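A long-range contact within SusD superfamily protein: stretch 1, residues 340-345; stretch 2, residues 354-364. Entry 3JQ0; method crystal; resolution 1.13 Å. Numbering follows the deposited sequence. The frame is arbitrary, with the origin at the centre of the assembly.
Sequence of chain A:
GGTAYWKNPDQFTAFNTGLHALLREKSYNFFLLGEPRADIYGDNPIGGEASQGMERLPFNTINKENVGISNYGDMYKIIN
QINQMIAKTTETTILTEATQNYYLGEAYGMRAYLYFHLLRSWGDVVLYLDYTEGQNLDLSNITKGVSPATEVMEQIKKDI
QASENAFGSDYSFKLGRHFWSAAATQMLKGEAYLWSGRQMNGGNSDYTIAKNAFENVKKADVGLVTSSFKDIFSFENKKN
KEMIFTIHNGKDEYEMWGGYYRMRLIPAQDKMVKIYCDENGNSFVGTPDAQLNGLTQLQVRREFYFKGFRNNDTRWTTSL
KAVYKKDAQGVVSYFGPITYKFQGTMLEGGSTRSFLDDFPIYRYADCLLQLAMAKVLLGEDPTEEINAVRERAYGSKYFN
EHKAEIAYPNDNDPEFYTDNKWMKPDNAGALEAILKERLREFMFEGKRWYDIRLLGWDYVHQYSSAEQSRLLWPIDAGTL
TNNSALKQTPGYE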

# COMPACT_ATOMS: atom_id res chain seq x y z
N TYR A 340 -5.18 13.78 -2.67
CA TYR A 340 -6.05 14.38 -1.64
C TYR A 340 -6.37 13.44 -0.47
O TYR A 340 -6.93 13.91 0.50
CB TYR A 340 -7.35 14.87 -2.30
CG TYR A 340 -7.94 16.15 -1.72
CD1 TYR A 340 -7.22 17.33 -1.73
CD2 TYR A 340 -9.25 16.16 -1.27
CE1 TYR A 340 -7.80 18.49 -1.24
CE2 TYR A 340 -9.82 17.33 -0.82
CZ TYR A 340 -9.10 18.47 -0.81
OH TYR A 340 -9.69 19.66 -0.36
N LYS A 341 -5.96 12.17 -0.51
CA LYS A 341 -6.41 11.24 0.52
C LYS A 341 -5.92 11.57 1.92
O LYS A 341 -6.63 11.41 2.88
CB LYS A 341 -5.95 9.82 0.15
CG LYS A 341 -6.27 8.78 1.23
CD LYS A 341 -5.98 7.35 0.74
CE LYS A 341 -7.14 6.78 -0.08
NZ LYS A 341 -6.81 5.43 -0.64
N PHE A 342 -4.64 11.93 2.02
CA PHE A 342 -4.00 12.22 3.31
C PHE A 342 -3.97 13.73 3.50
O PHE A 342 -3.28 14.47 2.80
CB PHE A 342 -2.64 11.55 3.41
CG PHE A 342 -2.73 10.04 3.32
CD1 PHE A 342 -3.13 9.29 4.40
CD2 PHE A 342 -2.45 9.36 2.13
CE1 PHE A 342 -3.22 7.92 4.34
CE2 PHE A 342 -2.55 7.98 2.08
CZ PHE A 342 -2.93 7.27 3.18
N GLN A 343 -4.78 14.21 4.44
CA GLN A 343 -4.98 15.61 4.68
C GLN A 343 -4.15 16.19 5.80
O GLN A 343 -4.07 17.42 5.97
CB GLN A 343 -6.45 15.90 4.93
CG GLN A 343 -7.35 15.71 3.72
CD GLN A 343 -7.23 16.86 2.74
OE1 GLN A 343 -7.26 18.05 3.12
NE2 GLN A 343 -7.14 16.52 1.47
N GLY A 344 -3.50 15.34 6.59
CA GLY A 344 -2.65 15.85 7.65
C GLY A 344 -3.43 16.72 8.65
O GLY A 344 -4.59 16.47 8.98
N THR A 345 -2.71 17.70 9.19
CA THR A 345 -3.22 18.55 10.24
C THR A 345 -2.63 19.92 10.10
O THR A 345 -1.58 20.11 9.50
CB THR A 345 -2.91 17.92 11.64
OG1 THR A 345 -3.67 18.58 12.64
CG2 THR A 345 -1.43 17.97 11.97
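Stretch 2 (354-364) SFLDDFPIYRY

Stretch 2 is joined to stretch 1 by a single antiparallel bridge at its start and then runs off across it as a mostly irregular segment, held by an aspartate that takes a backbone amide in the middle and a phenylalanine packed on Phe-359 and Pro-360 beyond it. Stretch 1 has no regular helix or strand. Stretch 2 begins extended, with Ser-354 at phi/psi -105/120, continues as loop, has a short strand that includes Phe-359 and Pro-360, and turns a corner at Ile-361 and Tyr-362, which lie out of reach of stretch 1.

The bridge pairs Thr-345 with Ser-354, their CA atoms 5.3 Å apart. Both of its hydrogen bonds form: Thr-345 N donates to Ser-354 O at 2.9 Å, and Ser-354 N donates to Thr-345 O at 2.8 Å. Beside them the side chains meet loosely, Thr-345 CG2 lying 4.2 Å from Ser-354 CB and 4.1 Å from Leu-356 CD1. Ser-354 O also accepts a weak hydrogen bond from Leu-356 N at 3.0 Å, which spans the tight turn at Phe-355.

The chains come closest in register at Gly-344 and Phe-355, CA to CA 4.3 Å. Gly-344 CA makes a CA-H...O contact with Ser-354 O at 3.2 Å; a CB on this residue would stand 2.2 Å from that same Ser-354 O, a clash, and the positive phi of 59° by itself favours glycine.

Asp-357, whose CA-to-CB bond points toward stretch 1, holds the middle. Its OD2 accepts a hydrogen bond from Gly-344 N at 2.7 Å and lies 3.4 Å from Phe-342 CB. Its other oxygen is reached through solvent: water 1 accepts from Gln-343 N at 2.9 Å and lies 3.0 Å from Asp-357 OD1, while water 2 lies 2.7 Å from Gly-344 O and makes a weak contact with Asp-357 OD1 at 3.4 Å.

Phe-342, buried, with its CA-to-CB bond toward stretch 2, has the largest area covered by it. Pro-360 CD sits at the edge of its ring, 3.8 Å from Phe-342 CE1, and Phe-342 CZ meets the edge of the Phe-359 ring, 4.1 Å from Phe-359 CD1. The CA-to-CB bond of Phe-355 points away from stretch 1, but the end of its side chain comes nearer, with CE1 3.5 Å from Phe-342 O, which lies at the ring edge. Farther along, Lys-341 NZ and Arg-363 NH2 approach to 4.5 Å despite their like charges; both atoms are hydrogen-bonded elsewhere in the structure.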

# COMPACT_ATOMS: atom_id res chain seq x y z
N SER A 354 0.65 20.12 7.73
CA SER A 354 1.63 19.16 8.21
C SER A 354 1.14 17.75 7.92
O SER A 354 0.08 17.33 8.42
CB SER A 354 1.86 19.35 9.70
OG SER A 354 2.44 20.65 9.96
N PHE A 355 1.90 17.00 7.13
CA PHE A 355 1.52 15.64 6.70
C PHE A 355 1.97 14.62 7.71
O PHE A 355 2.98 13.92 7.53
CB PHE A 355 2.02 15.41 5.27
CG PHE A 355 1.30 16.30 4.29
CD1 PHE A 355 0.02 15.99 3.88
CD2 PHE A 355 1.84 17.49 3.85
CE1 PHE A 355 -0.69 16.78 3.01
CE2 PHE A 355 1.14 18.31 2.93
CZ PHE A 355 -0.13 17.95 2.55
N LEU A 356 1.16 14.56 8.77
CA LEU A 356 1.44 13.75 9.96
C LEU A 356 0.45 12.63 10.15
O LEU A 356 0.36 12.06 11.24
CB LEU A 356 1.48 14.67 11.18
CG LEU A 356 2.54 15.76 11.14
CD1 LEU A 356 2.40 16.68 12.42
CD2 LEU A 356 3.94 15.21 11.06
N ASP A 357 -0.28 12.27 9.09
CA ASP A 357 -1.19 11.14 9.16
C ASP A 357 -0.42 9.85 9.38
O ASP A 357 0.73 9.71 8.94
CB ASP A 357 -1.97 10.96 7.86
CG ASP A 357 -2.94 12.06 7.62
OD1 ASP A 357 -3.86 12.23 8.45
OD2 ASP A 357 -2.80 12.73 6.56
N ASP A 358 -1.07 8.89 10.04
CA ASP A 358 -0.57 7.53 10.00
C ASP A 358 -0.69 6.96 8.58
O ASP A 358 -1.54 7.40 7.82
CB ASP A 358 -1.37 6.62 10.95
CG ASP A 358 -1.09 6.87 12.43
OD1 ASP A 358 -0.19 7.68 12.76
OD2 ASP A 358 -1.80 6.22 13.23
N PHE A 359 0.17 6.03 8.22
CA PHE A 359 0.13 5.40 6.90
C PHE A 359 -0.34 3.97 7.03
O PHE A 359 0.37 3.12 7.57
CB PHE A 359 1.48 5.42 6.21
CG PHE A 359 1.44 4.84 4.84
CD1 PHE A 359 0.58 5.37 3.88
CD2 PHE A 359 2.20 3.76 4.49
CE1 PHE A 359 0.54 4.88 2.62
CE2 PHE A 359 2.15 3.26 3.18
CZ PHE A 359 1.30 3.82 2.25
N PRO A 360 -1.58 3.66 6.61
CA PRO A 360 -2.07 2.27 6.78
C PRO A 360 -1.28 1.29 5.92
O PRO A 360 -0.96 1.59 4.78
CB PRO A 360 -3.53 2.36 6.28
CG PRO A 360 -3.89 3.82 6.31
CD PRO A 360 -2.59 4.54 6.00
N ILE A 361 -1.01 0.13 6.49
CA ILE A 361 -0.42 -1.02 5.78
C ILE A 361 -1.50 -2.03 5.48
O ILE A 361 -1.69 -2.47 4.33
CB ILE A 361 0.78 -1.62 6.55
CG1 ILE A 361 1.91 -0.60 6.71
CG2 ILE A 361 1.25 -2.91 5.89
CD1 ILE A 361 2.56 -0.18 5.44
N TYR A 362 -2.20 -2.47 6.53
CA TYR A 362 -3.33 -3.40 6.39
C TYR A 362 -4.57 -2.81 7.02
O TYR A 362 -4.57 -2.55 8.24
CB TYR A 362 -3.04 -4.76 7.01
CG TYR A 362 -1.95 -5.57 6.35
CD1 TYR A 362 -1.92 -5.77 4.96
CD2 TYR A 362 -0.97 -6.18 7.11
CE1 TYR A 362 -0.98 -6.59 4.38
CE2 TYR A 362 -0.01 -7.00 6.51
CZ TYR A 362 -0.01 -7.20 5.13
OH TYR A 362 0.94 -8.04 4.60
N ARG A 363 -5.62 -2.66 6.21
CA ARG A 363 -6.94 -2.18 6.61
C ARG A 363 -7.97 -3.25 6.47
O ARG A 363 -7.83 -4.15 5.61
CB ARG A 363 -7.39 -0.96 5.61
CG ARG A 363 -6.65 0.29 5.80
CD ARG A 363 -7.33 1.43 5.30
NE ARG A 363 -7.35 1.65 3.86
CZ ARG A 363 -8.44 1.63 3.12
NH1 ARG A 363 -9.61 1.18 3.52
NH2 ARG A 363 -8.34 2.09 1.88
N TYR A 364 -9.08 -3.15 7.21
CA TYR A 364 -10.11 -4.16 7.10
C TYR A 364 -10.70 -4.26 5.66
O TYR A 364 -11.02 -5.37 5.23
CB TYR A 364 -11.20 -3.97 8.14
CG TYR A 364 -12.13 -5.15 8.23
CD1 TYR A 364 -11.69 -6.36 8.70
CD2 TYR A 364 -13.46 -5.07 7.86
CE1 TYR A 364 -12.53 -7.45 8.78
CE2 TYR A 364 -14.32 -6.14 7.96
CZ TYR A 364 -13.85 -7.34 8.42
OH TYR A 364 -14.65 -8.45 8.52
O HOH W 1 -6.15 12.60 6.48
O HOH W 2 -6.38 14.48 8.54